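Local coordinates for Na-K-Cl cotransporter (Methanosarcina acetivorans, PDB 3G40), which forms the cytoplasmic C-terminal domain of a membrane transporter that probably carries chloride together with cations across the membrane, at residues A[21-26]-A[41-46]; A[113-118]-A[129-134]; A[139-144]-A[274-279]; A[179-184]-A[249-254]. All coordinates share one frame; numbering follows the deposited sequence.

Contact 1 (A[21-26]-A[41-46])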
loop_
_atom_site.group_PDB
_atom_site.type_symbol
_atom_site.label_atom_id
_atom_site.label_comp_id
_atom_site.label_asym_id
_atom_site.label_seq_id
_atom_site.Cartn_x
_atom_site.Cartn_y
_atom_site.Cartn_z
ATOM N N ALA A 21 -16.436 -12.740 -6.668
ATOM C CA ALA A 21 -15.739 -13.305 -5.533
ATOM C C ALA A 21 -16.507 -12.907 -4.279
ATOM O O ALA A 21 -16.765 -11.720 -4.069
ATOM C CB ALA A 21 -14.325 -12.750 -5.473
ATOM N N ASN A 22 -16.856 -13.893 -3.463
ATOM C CA ASN A 22 -17.437 -13.643 -2.145
ATOM C C ASN A 22 -16.442 -14.116 -1.088
ATOM O O ASN A 22 -16.245 -15.310 -0.924
ATOM C CB ASN A 22 -18.766 -14.382 -2.004
ATOM C CG ASN A 22 -19.784 -13.939 -3.034
ATOM O OD1 ASN A 22 -20.088 -12.751 -3.150
ATOM N ND2 ASN A 22 -20.319 -14.895 -3.794
ATOM N N LEU A 23 -15.785 -13.175 -0.411
ATOM C CA LEU A 23 -14.701 -13.514 0.502
ATOM C C LEU A 23 -15.186 -13.611 1.942
ATOM O O LEU A 23 -16.019 -12.820 2.375
ATOM C CB LEU A 23 -13.602 -12.448 0.457
ATOM C CG LEU A 23 -13.055 -12.118 -0.931
ATOM C CD1 LEU A 23 -11.927 -11.084 -0.823
ATOM C CD2 LEU A 23 -12.582 -13.396 -1.591
ATOM N N LEU A 24 -14.647 -14.578 2.672
ATOM C CA LEU A 24 -14.743 -14.582 4.125
ATOM C C LEU A 24 -13.380 -14.135 4.639
ATOM O O LEU A 24 -12.358 -14.765 4.350
ATOM C CB LEU A 24 -15.065 -15.983 4.634
ATOM C CG LEU A 24 -15.163 -16.120 6.154
ATOM C CD1 LEU A 24 -16.290 -15.238 6.695
ATOM C CD2 LEU A 24 -15.405 -17.565 6.507
ATOM N N VAL A 25 -13.365 -13.026 5.365
ATOM C CA VAL A 25 -12.119 -12.421 5.809
ATOM C C VAL A 25 -12.049 -12.357 7.341
ATOM O O VAL A 25 -12.672 -11.497 7.961
ATOM C CB VAL A 25 -11.976 -10.985 5.236
ATOM C CG1 VAL A 25 -10.636 -10.371 5.638
ATOM C CG2 VAL A 25 -12.154 -10.985 3.709
ATOM N N PRO A 26 -11.269 -13.257 7.956
ATOM C CA PRO A 26 -11.080 -13.141 9.405
ATOM C C PRO A 26 -10.280 -11.890 9.731
ATOM O O PRO A 26 -9.322 -11.565 9.018
ATOM C CB PRO A 26 -10.272 -14.390 9.771
ATOM C CG PRO A 26 -10.219 -15.242 8.522
ATOM C CD PRO A 26 -10.470 -14.341 7.363
ATOM N N ARG A 41 -11.030 -4.974 -2.027
ATOM C CA ARG A 41 -11.970 -4.334 -2.946
ATOM C C ARG A 41 -11.650 -4.681 -4.425
ATOM O O ARG A 41 -12.553 -4.958 -5.227
ATOM C CB ARG A 41 -11.949 -2.837 -2.745
ATOM C CG ARG A 41 -12.933 -2.072 -3.591
ATOM C CD ARG A 41 -12.430 -0.661 -3.738
ATOM N NE ARG A 41 -11.084 -0.681 -4.312
ATOM C CZ ARG A 41 -10.218 0.326 -4.243
ATOM N NH1 ARG A 41 -10.559 1.448 -3.615
ATOM N NH2 ARG A 41 -9.012 0.210 -4.810
ATOM N N ASP A 42 -10.373 -4.646 -4.781
ATOM C CA ASP A 42 -9.953 -4.947 -6.166
ATOM C C ASP A 42 -10.279 -6.386 -6.550
ATOM O O ASP A 42 -10.537 -6.680 -7.710
ATOM C CB ASP A 42 -8.448 -4.690 -6.350
ATOM C CG ASP A 42 -8.083 -3.226 -6.196
ATOM O OD1 ASP A 42 -8.967 -2.353 -6.360
ATOM O OD2 ASP A 42 -6.909 -2.948 -5.895
ATOM N N ILE A 43 -10.288 -7.287 -5.568
ATOM C CA ILE A 43 -10.636 -8.681 -5.834
ATOM C C ILE A 43 -12.145 -8.855 -6.051
ATOM O O ILE A 43 -12.577 -9.698 -6.837
ATOM C CB ILE A 43 -10.163 -9.603 -4.691
ATOM C CG1 ILE A 43 -8.637 -9.735 -4.707
ATOM C CG2 ILE A 43 -10.831 -10.971 -4.777
ATOM C CD1 ILE A 43 -8.064 -10.391 -3.423
ATOM N N THR A 44 -12.942 -8.036 -5.375
ATOM C CA THR A 44 -14.393 -8.245 -5.311
ATOM C C THR A 44 -15.238 -7.290 -6.169
ATOM O O THR A 44 -16.405 -7.571 -6.443
ATOM C CB THR A 44 -14.898 -8.177 -3.835
ATOM O OG1 THR A 44 -14.447 -6.958 -3.240
ATOM C CG2 THR A 44 -14.354 -9.342 -3.026
ATOM N N TYR A 45 -14.668 -6.159 -6.570
ATOM C CA TYR A 45 -15.396 -5.180 -7.380
ATOM C C TYR A 45 -15.584 -5.644 -8.834
ATOM O O TYR A 45 -14.641 -6.141 -9.457
ATOM C CB TYR A 45 -14.659 -3.839 -7.375
ATOM C CG TYR A 45 -15.338 -2.789 -8.210
ATOM C CD1 TYR A 45 -14.968 -2.572 -9.539
ATOM C CD2 TYR A 45 -16.355 -2.015 -7.678
ATOM C CE1 TYR A 45 -15.615 -1.615 -10.307
ATOM C CE2 TYR A 45 -16.995 -1.062 -8.430
ATOM C CZ TYR A 45 -16.620 -0.859 -9.743
ATOM O OH TYR A 45 -17.283 0.103 -10.468
ATOM N N PRO A 46 -16.802 -5.489 -9.382
ATOM C CA PRO A 46 -18.006 -4.983 -8.728
ATOM C C PRO A 46 -18.939 -6.117 -8.305
ATOM O O PRO A 46 -18.884 -7.213 -8.878
ATOM C CB PRO A 46 -18.702 -4.197 -9.847
ATOM C CG PRO A 46 -18.089 -4.692 -11.145
ATOM C CD PRO A 46 -17.047 -5.738 -10.812
HETATM O O HOH W 1 -15.311 -10.388 -7.930
#
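Leu23 and Thr44 meet through methyl groups, and Ala21 and Ile43 extend the same apolar patch. The CD1 branch of Leu23 lies 3.7 Å from Thr44 CG2, and its CG lies equally close to that methyl. CD1 also approaches Ile43 CG2 at 4.1 Å, the two side chains crossing at about a right angle. Ile43 CG2 stands anti to its own backbone N (chi1, measured to CG1, is -71°), and from there it also reaches Ala21 CB at 4.0 Å. Thr44 turns its methyl rather than its hydroxyl to segment 21-26: CG2 sits 3.5 Å from Ala21 O. With chi1 at 53°, OG1 is held between the backbone N and the carbonyl carbon, and it hydrogen-bonds back to Leu40 O inside the helix.

The arrangement is the first half of a beta-alpha-beta unit, in which helix 30-44 packs its last turn against the start of strand 22-27 before the chain returns as strand 49-54.

Polar contact between the segments is indirect. One water accepts from Ala21 N at 2.9 Å and donates to Ile43 O at 3.0 Å, joining the backbones where the strand begins and the helix ends. On the other side of the helix, Arg41 NH2 forms a salt bridge with Asp42 OD1 (3.0 Å); Asp42 OD2 in turn accepts from Trp192 NE1, and Arg41 NH1 pairs with Glu78 and Asp38.

Contact 2 (A[113-118]-A[129-134])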
loop_
_atom_site.group_PDB
_atom_site.type_symbol
_atom_site.label_atom_id
_atom_site.label_comp_id
_atom_site.label_asym_id
_atom_site.label_seq_id
_atom_site.Cartn_x
_atom_site.Cartn_y
_atom_site.Cartn_z
ATOM N N LEU A 113 -12.202 -18.212 1.295
ATOM C CA LEU A 113 -11.539 -17.790 2.527
ATOM C C LEU A 113 -10.263 -16.998 2.223
ATOM O O LEU A 113 -9.363 -17.506 1.558
ATOM C CB LEU A 113 -11.178 -19.019 3.367
ATOM C CG LEU A 113 -10.461 -18.725 4.686
ATOM C CD1 LEU A 113 -11.346 -17.865 5.602
ATOM C CD2 LEU A 113 -10.091 -20.019 5.371
ATOM N N PHE A 114 -10.186 -15.767 2.727
ATOM C CA PHE A 114 -9.022 -14.911 2.517
ATOM C C PHE A 114 -8.131 -14.858 3.758
ATOM O O PHE A 114 -8.535 -14.339 4.801
ATOM C CB PHE A 114 -9.462 -13.502 2.120
ATOM C CG PHE A 114 -8.326 -12.605 1.703
ATOM C CD1 PHE A 114 -8.032 -12.433 0.361
ATOM C CD2 PHE A 114 -7.557 -11.940 2.648
ATOM C CE1 PHE A 114 -6.984 -11.601 -0.046
ATOM C CE2 PHE A 114 -6.498 -11.107 2.247
ATOM C CZ PHE A 114 -6.219 -10.943 0.892
ATOM N N LEU A 115 -6.911 -15.380 3.627
ATOM C CA LEU A 115 -5.974 -15.442 4.742
ATOM C C LEU A 115 -4.703 -14.689 4.426
ATOM O O LEU A 115 -4.220 -14.698 3.292
ATOM C CB LEU A 115 -5.600 -16.889 5.051
ATOM C CG LEU A 115 -6.727 -17.865 5.381
ATOM C CD1 LEU A 115 -6.177 -19.268 5.468
ATOM C CD2 LEU A 115 -7.399 -17.469 6.687
ATOM N N ARG A 116 -4.151 -14.063 5.449
ATOM C CA ARG A 116 -2.863 -13.413 5.347
ATOM C C ARG A 116 -1.797 -14.402 5.818
ATOM O O ARG A 116 -1.986 -15.123 6.802
ATOM C CB ARG A 116 -2.864 -12.140 6.203
ATOM C CG ARG A 116 -1.568 -11.358 6.219
ATOM C CD ARG A 116 -1.633 -10.224 7.239
ATOM N NE ARG A 116 -0.304 -9.895 7.744
ATOM C CZ ARG A 116 0.184 -10.340 8.896
ATOM N NH1 ARG A 116 -0.557 -11.119 9.670
ATOM N NH2 ARG A 116 1.409 -10.001 9.278
ATOM N N LEU A 117 -0.688 -14.457 5.096
ATOM C CA LEU A 117 0.442 -15.285 5.497
ATOM C C LEU A 117 1.389 -14.410 6.316
ATOM O O LEU A 117 2.063 -13.537 5.776
ATOM C CB LEU A 117 1.169 -15.841 4.255
ATOM C CG LEU A 117 2.314 -16.840 4.464
ATOM C CD1 LEU A 117 1.863 -18.090 5.205
ATOM C CD2 LEU A 117 2.945 -17.214 3.120
ATOM N N PRO A 118 1.433 -14.630 7.633
ATOM C CA PRO A 118 2.266 -13.778 8.491
ATOM C C PRO A 118 3.752 -14.072 8.306
ATOM O O PRO A 118 4.110 -15.138 7.803
ATOM C CB PRO A 118 1.827 -14.165 9.913
ATOM C CG PRO A 118 0.547 -14.946 9.749
ATOM C CD PRO A 118 0.634 -15.595 8.402
ATOM N N GLU A 129 -4.285 -26.113 8.929
ATOM C CA GLU A 129 -5.500 -26.827 9.294
ATOM C C GLU A 129 -6.735 -26.103 8.761
ATOM O O GLU A 129 -7.677 -26.731 8.278
ATOM C CB GLU A 129 -5.595 -26.973 10.814
ATOM C CG GLU A 129 -6.770 -27.811 11.281
ATOM C CD GLU A 129 -6.835 -29.155 10.585
ATOM O OE1 GLU A 129 -5.772 -29.671 10.170
ATOM O OE2 GLU A 129 -7.952 -29.698 10.452
ATOM N N ILE A 130 -6.722 -24.776 8.858
ATOM C CA ILE A 130 -7.801 -23.954 8.329
ATOM C C ILE A 130 -7.937 -24.180 6.827
ATOM O O ILE A 130 -9.036 -24.399 6.315
ATOM C CB ILE A 130 -7.544 -22.462 8.609
ATOM C CG1 ILE A 130 -7.784 -22.155 10.088
ATOM C CG2 ILE A 130 -8.440 -21.591 7.749
ATOM C CD1 ILE A 130 -9.195 -22.433 10.527
ATOM N N ILE A 131 -6.806 -24.136 6.131
ATOM C CA ILE A 131 -6.759 -24.352 4.686
ATOM C C ILE A 131 -7.316 -25.717 4.291
ATOM O O ILE A 131 -8.074 -25.841 3.331
ATOM C CB ILE A 131 -5.317 -24.208 4.164
ATOM C CG1 ILE A 131 -4.876 -22.744 4.258
ATOM C CG2 ILE A 131 -5.199 -24.729 2.736
ATOM C CD1 ILE A 131 -3.415 -22.519 3.954
ATOM N N ARG A 132 -6.935 -26.741 5.041
ATOM C CA ARG A 132 -7.403 -28.100 4.801
ATOM C C ARG A 132 -8.926 -28.180 4.997
ATOM O O ARG A 132 -9.639 -28.798 4.201
ATOM C CB ARG A 132 -6.687 -29.042 5.768
ATOM C CG ARG A 132 -6.395 -30.433 5.246
ATOM C CD ARG A 132 -5.704 -31.251 6.332
ATOM N NE ARG A 132 -6.498 -31.282 7.561
ATOM C CZ ARG A 132 -7.111 -32.364 8.033
ATOM N NH1 ARG A 132 -7.007 -33.521 7.393
ATOM N NH2 ARG A 132 -7.821 -32.292 9.153
ATOM N N LYS A 133 -9.411 -27.536 6.055
ATOM C CA LYS A 133 -10.832 -27.525 6.401
ATOM C C LYS A 133 -11.705 -26.771 5.394
ATOM O O LYS A 133 -12.867 -27.123 5.195
ATOM C CB LYS A 133 -11.038 -26.899 7.786
ATOM C CG LYS A 133 -10.451 -27.676 8.962
ATOM C CD LYS A 133 -11.395 -28.763 9.468
ATOM C CE LYS A 133 -10.866 -29.393 10.754
ATOM N NZ LYS A 133 -11.389 -30.771 10.990
ATOM N N ALA A 134 -11.156 -25.725 4.777
ATOM C CA ALA A 134 -11.949 -24.854 3.904
ATOM C C ALA A 134 -12.575 -25.619 2.743
ATOM O O ALA A 134 -13.693 -25.322 2.319
ATOM C CB ALA A 134 -11.111 -23.670 3.387
#
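Leu113 and Leu115 look toward Ile130, Ile131 and Ala134 from a strand that runs almost antiparallel to the facing helix. The short axes of 113-116 and 129-134 stand at 167° and approach to 10.4 Å, the spacing of a helix laid on a sheet, with Leu113 opposite Ala134. No hydrogen bond joins the two segments, and side-chain carbons alone close the gap.

Ile130 CG2 is the shared methyl. Leu115 CD1 comes to it at 4.0 Å and also to Ile131 CG1 at 3.9 Å. Leu113 CG, anti to the backbone N (chi1 179°), bears the CD2 that meets Ile130 CG2 at 3.3 Å, tighter than carbon atoms usually pack, so the exact fit there is doubtful; the same CD2 lies 4.3 Å from Ala134 CB.

Away from the strand the helix carries charge: Arg132 NH2 donates to the syn lone pair of Glu129 OE2 (2.9 Å), with Lys133 NZ a long, weaker partner of that oxygen.

Strand 112-116 lies between strands 22-27 and 140-145. Phe114 points the other way, to Phe39, Leu40 and Ile43 of helix 30-44, while Ala134 also rests on Val141 of strand 140-145, the next element of this beta-alpha-beta unit.

Contact 3 (A[139-144]-A[274-279])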
loop_
_atom_site.group_PDB
_atom_site.type_symbol
_atom_site.label_atom_id
_atom_site.label_comp_id
_atom_site.label_asym_id
_atom_site.label_seq_id
_atom_site.Cartn_x
_atom_site.Cartn_y
_atom_site.Cartn_z
ATOM N N MET A 139 -15.230 -24.400 -0.059
ATOM C CA MET A 139 -14.612 -23.082 -0.141
ATOM C C MET A 139 -13.234 -23.064 -0.804
ATOM O O MET A 139 -12.393 -23.924 -0.552
ATOM C CB MET A 139 -14.516 -22.432 1.242
ATOM C CG MET A 139 -15.815 -21.837 1.734
ATOM S SD MET A 139 -15.632 -21.083 3.362
ATOM C CE MET A 139 -15.040 -19.439 2.976
ATOM N N GLY A 140 -13.013 -22.064 -1.644
ATOM C CA GLY A 140 -11.682 -21.783 -2.147
ATOM C C GLY A 140 -10.901 -21.045 -1.076
ATOM O O GLY A 140 -11.481 -20.540 -0.105
ATOM N N VAL A 141 -9.586 -20.991 -1.237
ATOM C CA VAL A 141 -8.737 -20.258 -0.303
ATOM C C VAL A 141 -7.787 -19.337 -1.067
ATOM O O VAL A 141 -7.182 -19.743 -2.072
ATOM C CB VAL A 141 -7.916 -21.211 0.597
ATOM C CG1 VAL A 141 -6.987 -20.419 1.512
ATOM C CG2 VAL A 141 -8.849 -22.104 1.420
ATOM N N LEU A 142 -7.688 -18.088 -0.609
ATOM C CA LEU A 142 -6.665 -17.165 -1.091
ATOM C C LEU A 142 -5.714 -16.896 0.057
ATOM O O LEU A 142 -6.130 -16.456 1.127
ATOM C CB LEU A 142 -7.287 -15.852 -1.568
ATOM C CG LEU A 142 -8.119 -15.917 -2.850
ATOM C CD1 LEU A 142 -8.769 -14.569 -3.126
ATOM C CD2 LEU A 142 -7.236 -16.351 -4.049
ATOM N N LEU A 143 -4.437 -17.182 -0.147
ATOM C CA LEU A 143 -3.445 -16.919 0.886
ATOM C C LEU A 143 -2.507 -15.814 0.408
ATOM O O LEU A 143 -1.789 -15.966 -0.589
ATOM C CB LEU A 143 -2.689 -18.201 1.233
ATOM C CG LEU A 143 -1.544 -18.097 2.240
ATOM C CD1 LEU A 143 -2.058 -17.825 3.672
ATOM C CD2 LEU A 143 -0.694 -19.361 2.186
ATOM N N PHE A 144 -2.535 -14.684 1.108
ATOM C CA PHE A 144 -1.861 -13.483 0.642
ATOM C C PHE A 144 -0.546 -13.227 1.377
ATOM O O PHE A 144 -0.506 -13.141 2.601
ATOM C CB PHE A 144 -2.824 -12.302 0.768
ATOM C CG PHE A 144 -2.257 -10.981 0.329
ATOM C CD1 PHE A 144 -1.486 -10.874 -0.834
ATOM C CD2 PHE A 144 -2.533 -9.836 1.056
ATOM C CE1 PHE A 144 -0.989 -9.643 -1.237
ATOM C CE2 PHE A 144 -2.048 -8.604 0.659
ATOM C CZ PHE A 144 -1.268 -8.503 -0.488
ATOM N N PHE A 274 -1.594 -16.967 -3.228
ATOM C CA PHE A 274 -1.679 -18.398 -3.507
ATOM C C PHE A 274 -3.128 -18.837 -3.440
ATOM O O PHE A 274 -3.813 -18.608 -2.440
ATOM C CB PHE A 274 -0.825 -19.186 -2.510
ATOM C CG PHE A 274 0.605 -18.742 -2.474
ATOM C CD1 PHE A 274 0.976 -17.632 -1.732
ATOM C CD2 PHE A 274 1.579 -19.415 -3.216
ATOM C CE1 PHE A 274 2.297 -17.200 -1.717
ATOM C CE2 PHE A 274 2.899 -18.997 -3.202
ATOM C CZ PHE A 274 3.263 -17.891 -2.456
ATOM N N ALA A 275 -3.598 -19.446 -4.522
ATOM C CA ALA A 275 -5.008 -19.750 -4.671
ATOM C C ALA A 275 -5.303 -21.250 -4.746
ATOM O O ALA A 275 -4.816 -21.948 -5.644
ATOM C CB ALA A 275 -5.563 -19.034 -5.890
ATOM N N LEU A 276 -6.111 -21.736 -3.799
ATOM C CA LEU A 276 -6.553 -23.129 -3.787
ATOM C C LEU A 276 -8.015 -23.175 -4.195
ATOM O O LEU A 276 -8.848 -22.478 -3.614
ATOM C CB LEU A 276 -6.370 -23.743 -2.396
ATOM C CG LEU A 276 -6.990 -25.112 -2.106
ATOM C CD1 LEU A 276 -6.369 -26.215 -2.954
ATOM C CD2 LEU A 276 -6.839 -25.430 -0.625
ATOM N N ASP A 277 -8.322 -23.993 -5.197
ATOM C CA ASP A 277 -9.687 -24.141 -5.696
ATOM C C ASP A 277 -10.591 -24.860 -4.696
ATOM O O ASP A 277 -10.127 -25.662 -3.889
ATOM C CB ASP A 277 -9.695 -24.975 -6.974
ATOM C CG ASP A 277 -9.157 -24.228 -8.166
ATOM O OD1 ASP A 277 -8.783 -23.043 -8.031
ATOM O OD2 ASP A 277 -9.123 -24.838 -9.245
ATOM N N SER A 278 -11.888 -24.596 -4.779
ATOM C CA SER A 278 -12.854 -25.373 -4.015
ATOM C C SER A 278 -13.044 -26.686 -4.749
ATOM O O SER A 278 -13.391 -27.707 -4.153
ATOM C CB SER A 278 -14.191 -24.646 -3.939
ATOM O OG SER A 278 -14.755 -24.497 -5.232
ATOM N N GLY A 279 -12.812 -26.645 -6.054
ATOM C CA GLY A 279 -13.046 -27.799 -6.905
ATOM C C GLY A 279 -14.341 -27.639 -7.678
ATOM O O GLY A 279 -14.635 -28.404 -8.596
HETATM O O HOH W 2 -10.633 -25.836 -1.193
#
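The ring of Phe274 has Leu143 O at its edge, in the plane, with CD1 as the nearest ring atom at 3.4 Å. The ring also meets that of Phe250 on the next strand, their planes about 15° apart. Phe144 turns away from Phe274's strand, and its ring meets Phe39 of helix 30-44.

These residues belong to the central antiparallel pair of a ten-stranded mixed sheet, strands 140-145 and 271-276, whose other neighbouring strands run parallel. One strand belongs to each half of the C-terminal domain, so the pair is the seam that makes them one continuous sheet.

Four backbone hydrogen bonds hold it. Val141 and Leu276 exchange two, as do Leu143 and Phe274, all 2.8 to 2.9 Å between N and O; that from Leu276 N is nearly straight (166° at hydrogen). Between these hydrogen-bonded pairs lies the non-hydrogen-bonded pair of Leu142 and Ala275. Leu142 CG, anti to the carbonyl carbon (chi1 -69°), bears the CD2 that reaches Ala275 CB at 3.7 Å on the face packed by helix 179-192. Val141 and Leu276 put their side chains on the reverse face, under helix 124-136.

Past the last bridge the backbones stay close. Gly140 CA lies 3.3 Å from Leu276 O. Ser278 CB packs 3.6 Å from Gly140 N, while its OG bonds to Glu280 N. A single water donates to both Met139 O and Asp277 O, 2.7 Å from each.

Contact 4 (A[179-184]-A[249-254])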
loop_
_atom_site.group_PDB
_atom_site.type_symbol
_atom_site.label_atom_id
_atom_site.label_comp_id
_atom_site.label_asym_id
_atom_site.label_seq_id
_atom_site.Cartn_x
_atom_site.Cartn_y
_atom_site.Cartn_z
ATOM N N ASP A 179 -8.293 -22.840 -11.235
ATOM C CA ASP A 179 -9.427 -22.015 -11.645
ATOM C C ASP A 179 -9.482 -20.683 -10.897
ATOM O O ASP A 179 -9.674 -19.625 -11.515
ATOM C CB ASP A 179 -10.741 -22.766 -11.464
ATOM C CG ASP A 179 -10.869 -23.938 -12.402
ATOM O OD1 ASP A 179 -11.544 -23.797 -13.436
ATOM O OD2 ASP A 179 -10.290 -24.994 -12.101
ATOM N N LEU A 180 -9.322 -20.737 -9.576
ATOM C CA LEU A 180 -9.373 -19.532 -8.742
ATOM C C LEU A 180 -8.191 -18.623 -9.103
ATOM O O LEU A 180 -8.342 -17.408 -9.218
ATOM C CB LEU A 180 -9.318 -19.909 -7.250
ATOM C CG LEU A 180 -10.110 -19.128 -6.200
ATOM C CD1 LEU A 180 -9.409 -19.202 -4.836
ATOM C CD2 LEU A 180 -10.385 -17.686 -6.605
ATOM N N ALA A 181 -7.013 -19.220 -9.291
ATOM C CA ALA A 181 -5.828 -18.458 -9.700
ATOM C C ALA A 181 -6.088 -17.650 -10.975
ATOM O O ALA A 181 -5.810 -16.451 -11.030
ATOM C CB ALA A 181 -4.618 -19.395 -9.894
ATOM N N LEU A 182 -6.654 -18.308 -11.985
ATOM C CA LEU A 182 -6.976 -17.651 -13.254
ATOM C C LEU A 182 -8.012 -16.541 -13.099
ATOM O O LEU A 182 -7.874 -15.463 -13.675
ATOM C CB LEU A 182 -7.460 -18.681 -14.279
ATOM C CG LEU A 182 -7.833 -18.192 -15.676
ATOM C CD1 LEU A 182 -6.651 -17.436 -16.317
ATOM C CD2 LEU A 182 -8.254 -19.389 -16.532
ATOM N N LEU A 183 -9.064 -16.808 -12.329
ATOM C CA LEU A 183 -10.119 -15.816 -12.118
ATOM C C LEU A 183 -9.596 -14.577 -11.406
ATOM O O LEU A 183 -9.953 -13.453 -11.758
ATOM C CB LEU A 183 -11.287 -16.431 -11.338
ATOM C CG LEU A 183 -12.113 -17.431 -12.147
ATOM C CD1 LEU A 183 -12.874 -18.369 -11.229
ATOM C CD2 LEU A 183 -13.063 -16.703 -13.108
ATOM N N ILE A 184 -8.742 -14.785 -10.408
ATOM C CA ILE A 184 -8.126 -13.680 -9.703
ATOM C C ILE A 184 -7.184 -12.886 -10.623
ATOM O O ILE A 184 -7.153 -11.654 -10.577
ATOM C CB ILE A 184 -7.362 -14.172 -8.459
ATOM C CG1 ILE A 184 -8.347 -14.664 -7.380
ATOM C CG2 ILE A 184 -6.495 -13.057 -7.894
ATOM C CD1 ILE A 184 -9.144 -13.562 -6.704
ATOM N N ILE A 249 0.768 -14.556 -8.869
ATOM C CA ILE A 249 -0.314 -15.463 -8.479
ATOM C C ILE A 249 0.117 -16.901 -8.725
ATOM O O ILE A 249 0.536 -17.252 -9.839
ATOM C CB ILE A 249 -1.603 -15.161 -9.283
ATOM C CG1 ILE A 249 -2.017 -13.692 -9.074
ATOM C CG2 ILE A 249 -2.732 -16.139 -8.902
ATOM C CD1 ILE A 249 -3.077 -13.215 -10.026
ATOM N N PHE A 250 0.063 -17.718 -7.676
ATOM C CA PHE A 250 0.375 -19.142 -7.764
ATOM C C PHE A 250 -0.857 -19.950 -7.382
ATOM O O PHE A 250 -1.783 -19.426 -6.763
ATOM C CB PHE A 250 1.501 -19.506 -6.790
ATOM C CG PHE A 250 2.818 -18.847 -7.101
ATOM C CD1 PHE A 250 3.145 -17.618 -6.544
ATOM C CD2 PHE A 250 3.737 -19.466 -7.934
ATOM C CE1 PHE A 250 4.365 -17.010 -6.829
ATOM C CE2 PHE A 250 4.964 -18.859 -8.225
ATOM C CZ PHE A 250 5.268 -17.631 -7.675
ATOM N N SER A 251 -0.869 -21.229 -7.735
ATOM C CA SER A 251 -1.833 -22.142 -7.136
ATOM C C SER A 251 -1.323 -22.546 -5.756
ATOM O O SER A 251 -0.113 -22.617 -5.536
ATOM C CB SER A 251 -2.042 -23.363 -8.029
ATOM O OG SER A 251 -2.728 -22.967 -9.200
ATOM N N LEU A 252 -2.249 -22.759 -4.821
ATOM C CA LEU A 252 -1.936 -23.213 -3.468
ATOM C C LEU A 252 -2.222 -24.713 -3.352
ATOM O O LEU A 252 -3.346 -25.161 -3.609
ATOM C CB LEU A 252 -2.783 -22.431 -2.433
ATOM C CG LEU A 252 -2.686 -22.803 -0.953
ATOM C CD1 LEU A 252 -1.260 -22.659 -0.462
ATOM C CD2 LEU A 252 -3.628 -21.905 -0.128
ATOM N N ASP A 253 -1.204 -25.485 -2.981
ATOM C CA ASP A 253 -1.350 -26.929 -2.780
ATOM C C ASP A 253 -2.332 -27.161 -1.637
ATOM O O ASP A 253 -2.267 -26.462 -0.629
ATOM C CB ASP A 253 0.020 -27.531 -2.440
ATOM C CG ASP A 253 0.003 -29.054 -2.336
ATOM O OD1 ASP A 253 -1.058 -29.642 -2.043
ATOM O OD2 ASP A 253 1.077 -29.664 -2.527
ATOM N N PRO A 254 -3.255 -28.129 -1.798
ATOM C CA PRO A 254 -4.211 -28.481 -0.736
ATOM C C PRO A 254 -3.515 -28.783 0.590
ATOM O O PRO A 254 -4.117 -28.670 1.664
ATOM C CB PRO A 254 -4.870 -29.754 -1.271
ATOM C CG PRO A 254 -4.751 -29.653 -2.747
ATOM C CD PRO A 254 -3.494 -28.890 -3.038
#
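Ile249 supplies both apolar contacts between strand 247-251 and helix 179-192, one from each branch. Its CG2 lies 3.9 Å from Ala181 CB and 3.8 Å from Ala181 O, touching the helix backbone as well as the methyl. CG1 stands anti to the carbonyl carbon (chi1 -57°) and leads to CD1, which meets Ile184 CG2 at 4.0 Å, one helical turn on; the two isoleucines cross obliquely. An alanine in place of Ile249 would probably open a gap beside Ile184 and leave the Ala181 methyl and carbonyl with less packing from the strand.

The small side chain of Ala181 is consistent with the close approach of the helix, whose axis comes within 7.9 Å of that of strand 249-251, nearly antiparallel at 166°.

The one side-chain hydroxyl at the margin bonds elsewhere: Ser251 OG lies 4.1 Å from Ala181 CB, and its hydrogen bond is with Asn177 O, just ahead of the helix. The first turn is held from elsewhere, Asp277 accepting from the backbone N atoms of Asp179 and Leu180.

Phe250 points to the reverse face of the sheet and stacks on Trp161. With no hydrogen bond between helix and strand, the contact depends on the close fit of aliphatic surfaces.

Overall arrangement
The four contacts follow one sheet from its first half into its second. Contact 3 is the joint, its centre about 8 Å from that of contact 2 and about 6 Å from that of contact 4; backbone bonds Leu113 O to Leu142 N and Ala275 O to Leu252 N, both 2.8 Å, tie it to each, the second just past strand 247-251. Contacts 1 and 4 lie on the Leu142 face, their centres about 15 Å apart, and their helices touch directly where Ile43 CG2 meets Ile184 CD1 at 3.6 Å. Contact 2 occupies the reverse face, where Ile131 CD1 reaches Leu252 CD2 at 4.1 Å. The halves thus touch on both faces, helix to helix and helix to loop.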